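Local coordinates for protein 5-carboxymethyl-2-hydroxymuconate semialdehyde dehydrogenase (Thermus thermophilus, PDB 2D4E) that probably oxidises 5-carboxymethyl-2-hydroxymuconate semialdehyde to the corresponding acid with NAD as the electron acceptor, as a member of the aldehyde dehydrogenase family, at residues Tyr157-Pro162 against Lys499-Pro504. Residues are numbered along the deposited sequence; the frame is centred on the assembly and turned at random.
Sequences YTVRVP and KTIALP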
ATOM      1  N   TYR C 157       2.787 -15.188  -1.369  1.00 16.03           N
ATOM      2  CA  TYR C 157       2.045 -14.134  -2.019  1.00 17.11           C
ATOM      3  C   TYR C 157       0.625 -14.232  -1.510  1.00 17.26           C
ATOM      4  O   TYR C 157       0.183 -15.297  -1.086  1.00 16.43           O
ATOM      5  CB  TYR C 157       2.135 -14.249  -3.552  1.00 15.01           C
ATOM      6  CG  TYR C 157       1.408 -15.408  -4.196  1.00 14.16           C
ATOM      7  CD1 TYR C 157       0.056 -15.309  -4.529  1.00 13.51           C
ATOM      8  CD2 TYR C 157       2.081 -16.583  -4.525  1.00 14.50           C
ATOM      9  CE1 TYR C 157      -0.607 -16.350  -5.183  1.00 10.13           C
ATOM     10  CE2 TYR C 157       1.428 -17.632  -5.178  1.00 16.47           C
ATOM     11  CZ  TYR C 157       0.085 -17.505  -5.504  1.00 15.23           C
ATOM     12  OH  TYR C 157      -0.563 -18.524  -6.161  1.00 14.01           O
ATOM     13  N   THR C 158      -0.078 -13.109  -1.511  1.00 13.84           N
ATOM     14  CA  THR C 158      -1.441 -13.090  -1.025  1.00 13.29           C
ATOM     15  C   THR C 158      -2.412 -12.598  -2.084  1.00 13.16           C
ATOM     16  O   THR C 158      -2.073 -11.758  -2.922  1.00 15.18           O
ATOM     17  CB  THR C 158      -1.564 -12.176   0.205  1.00 14.63           C
ATOM     18  OG1 THR C 158      -1.113 -10.863  -0.143  1.00 19.03           O
ATOM     19  CG2 THR C 158      -0.719 -12.705   1.360  1.00 10.89           C
ATOM     20  N   VAL C 159      -3.622 -13.137  -2.037  1.00 14.58           N
ATOM     21  CA  VAL C 159      -4.678 -12.741  -2.954  1.00 15.91           C
ATOM     22  C   VAL C 159      -5.965 -12.676  -2.138  1.00 13.94           C
ATOM     23  O   VAL C 159      -6.005 -13.120  -0.993  1.00 15.32           O
ATOM     24  CB  VAL C 159      -4.853 -13.763  -4.109  1.00 13.20           C
ATOM     25  CG1 VAL C 159      -3.561 -13.870  -4.906  1.00 13.56           C
ATOM     26  CG2 VAL C 159      -5.253 -15.126  -3.547  1.00 10.83           C
ATOM     27  N   ARG C 160      -7.005 -12.100  -2.724  1.00 17.49           N
ATOM     28  CA  ARG C 160      -8.299 -11.998  -2.069  1.00 19.99           C
ATOM     29  C   ARG C 160      -9.333 -12.698  -2.954  1.00 15.01           C
ATOM     30  O   ARG C 160      -9.244 -12.638  -4.182  1.00 17.91           O
ATOM     31  CB  ARG C 160      -8.708 -10.530  -1.893  1.00 12.21           C
ATOM     32  CG  ARG C 160      -7.881  -9.738  -0.909  1.00 17.24           C
ATOM     33  CD  ARG C 160      -8.273  -8.259  -0.970  1.00 18.78           C
ATOM     34  NE  ARG C 160      -7.743  -7.500   0.160  1.00 21.45           N
ATOM     35  CZ  ARG C 160      -8.150  -7.644   1.418  1.00 17.28           C
ATOM     36  NH1 ARG C 160      -9.105  -8.516   1.725  1.00 22.75           N
ATOM     37  NH2 ARG C 160      -7.597  -6.915   2.373  1.00 22.26           N
ATOM     38  N   VAL C 161     -10.306 -13.349  -2.326  1.00 14.18           N
ATOM     39  CA  VAL C 161     -11.366 -14.039  -3.045  1.00 14.15           C
ATOM     40  C   VAL C 161     -12.726 -13.651  -2.463  1.00 16.26           C
ATOM     41  O   VAL C 161     -12.831 -13.306  -1.282  1.00 14.01           O
ATOM     42  CB  VAL C 161     -11.200 -15.585  -2.968  1.00 15.73           C
ATOM     43  CG1 VAL C 161      -9.860 -15.997  -3.588  1.00 17.75           C
ATOM     44  CG2 VAL C 161     -11.285 -16.061  -1.517  1.00 13.42           C
ATOM     45  N   PRO C 162     -13.784 -13.687  -3.292  1.00 17.15           N
ATOM     46  CA  PRO C 162     -15.138 -13.340  -2.840  1.00 18.45           C
ATOM     47  C   PRO C 162     -15.473 -14.128  -1.565  1.00 22.41           C
ATOM     48  O   PRO C 162     -15.287 -15.346  -1.522  1.00 23.13           O
ATOM     49  CB  PRO C 162     -16.010 -13.753  -4.019  1.00 13.32           C
ATOM     50  CG  PRO C 162     -15.100 -13.523  -5.206  1.00 21.08           C
ATOM     51  CD  PRO C 162     -13.777 -14.068  -4.719  1.00 17.51           C
ATOM     52  N   LYS C 499      -5.846 -14.650   1.466  1.00 15.23           N
ATOM     53  CA  LYS C 499      -5.282 -15.980   1.368  1.00 18.31           C
ATOM     54  C   LYS C 499      -3.777 -15.869   1.193  1.00 20.01           C
ATOM     55  O   LYS C 499      -3.300 -15.125   0.330  1.00 18.89           O
ATOM     56  CB  LYS C 499      -5.887 -16.735   0.180  1.00 16.62           C
ATOM     57  CG  LYS C 499      -5.414 -18.181   0.070  1.00 20.74           C
ATOM     58  CD  LYS C 499      -5.994 -18.897  -1.152  1.00 18.84           C
ATOM     59  CE  LYS C 499      -7.501 -19.066  -1.043  1.00 22.19           C
ATOM     60  NZ  LYS C 499      -8.032 -19.894  -2.153  1.00 21.36           N
ATOM     61  N   THR C 500      -3.030 -16.589   2.027  1.00 18.23           N
ATOM     62  CA  THR C 500      -1.578 -16.578   1.929  1.00 19.66           C
ATOM     63  C   THR C 500      -1.138 -17.875   1.257  1.00 20.81           C
ATOM     64  O   THR C 500      -1.438 -18.968   1.735  1.00 20.03           O
ATOM     65  CB  THR C 500      -0.910 -16.459   3.323  1.00 19.01           C
ATOM     66  OG1 THR C 500      -1.235 -15.187   3.902  1.00 19.74           O
ATOM     67  CG2 THR C 500       0.608 -16.581   3.201  1.00 13.20           C
ATOM     68  N   ILE C 501      -0.444 -17.746   0.132  1.00 21.65           N
ATOM     69  CA  ILE C 501       0.030 -18.905  -0.606  1.00 17.65           C
ATOM     70  C   ILE C 501       1.549 -18.955  -0.541  1.00 20.02           C
ATOM     71  O   ILE C 501       2.229 -17.964  -0.816  1.00 17.70           O
ATOM     72  CB  ILE C 501      -0.440 -18.846  -2.075  1.00 18.45           C
ATOM     73  CG1 ILE C 501      -1.970 -18.886  -2.118  1.00 16.37           C
ATOM     74  CG2 ILE C 501       0.159 -20.011  -2.866  1.00 12.41           C
ATOM     75  CD1 ILE C 501      -2.566 -18.560  -3.461  1.00 24.49           C
ATOM     76  N   ALA C 502       2.072 -20.118  -0.177  1.00 18.77           N
ATOM     77  CA  ALA C 502       3.508 -20.304  -0.042  1.00 22.24           C
ATOM     78  C   ALA C 502       4.037 -21.456  -0.890  1.00 22.58           C
ATOM     79  O   ALA C 502       3.358 -22.467  -1.099  1.00 21.62           O
ATOM     80  CB  ALA C 502       3.858 -20.547   1.428  1.00 14.67           C
ATOM     81  N   LEU C 503       5.257 -21.288  -1.383  1.00 18.03           N
ATOM     82  CA  LEU C 503       5.914 -22.317  -2.171  1.00 24.24           C
ATOM     83  C   LEU C 503       7.414 -22.107  -2.074  1.00 23.28           C
ATOM     84  O   LEU C 503       7.898 -20.975  -2.159  1.00 19.82           O
ATOM     85  CB  LEU C 503       5.498 -22.251  -3.641  1.00 24.20           C
ATOM     86  CG  LEU C 503       5.727 -20.906  -4.324  1.00 27.81           C
ATOM     87  CD1 LEU C 503       5.739 -21.076  -5.829  1.00 32.73           C
ATOM     88  CD2 LEU C 503       4.633 -19.950  -3.896  1.00 31.77           C
ATOM     89  N   PRO C 504       8.169 -23.195  -1.872  1.00 21.83           N
ATOM     90  CA  PRO C 504       9.628 -23.093  -1.772  1.00 19.34           C
ATOM     91  C   PRO C 504      10.215 -23.020  -3.178  1.00 19.14           C
ATOM     92  O   PRO C 504       9.674 -23.612  -4.106  1.00 22.10           O
ATOM     93  CB  PRO C 504      10.010 -24.380  -1.056  1.00 20.30           C
ATOM     94  CG  PRO C 504       9.002 -25.361  -1.601  1.00 22.05           C
ATOM     95  CD  PRO C 504       7.708 -24.562  -1.563  1.00 21.37           C
TER
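Residues 157-162 and 499-504 form an antiparallel ladder in the β-arm that projects from the body of the subunit; the centre of the contact lies about 33 Å from the centre of the chain. Two pairs of main-chain hydrogen bonds hold the strands together. Y157 and I501 bond both ways: I501 N reaches Y157 O at 2.8 Å, almost in line with the C=O bond, while Y157 N lies 2.9 Å from I501 O. V159 and K499 repeat the exchange, with a more bent bond of 2.9 Å from K499 N to V159 O. T158 and T500 form the non-hydrogen-bonded pair between them, where T158 CA makes a CH···O contact of 3.1 Å with K499 O.

Such an arm, in which 154-162 also bonds to R146 and M143, is the oligomerisation element of the aldehyde dehydrogenase fold. Here T500, I501 and A502 continue the sheet as a parallel ladder with a strand of the second subunit. On the face carrying Y157, V159, K499 and I501, the tyrosine CG is tucked between N and C (chi1 70°), which lays the ring across I501. I501 CB sits over one ring face, offset toward the rim, 3.8 Å from the centroid in a CH-pi contact; CG2 meets CE2 and CZ, and I501 CD1 packs 3.4 Å from Y157 CE1. Y157 OH hydrogen-bonds to H450 of the second subunit, whose A453, L454 and L456 carbonyls give the buried K499 ammonium three acceptors. On the other face T158 CG2 lies 3.6 Å from T500 OG1; T158 OG1 bonds to D145 OD1 and R146 N, and T500 OG1 to the carbonyl of P474 of the second subunit.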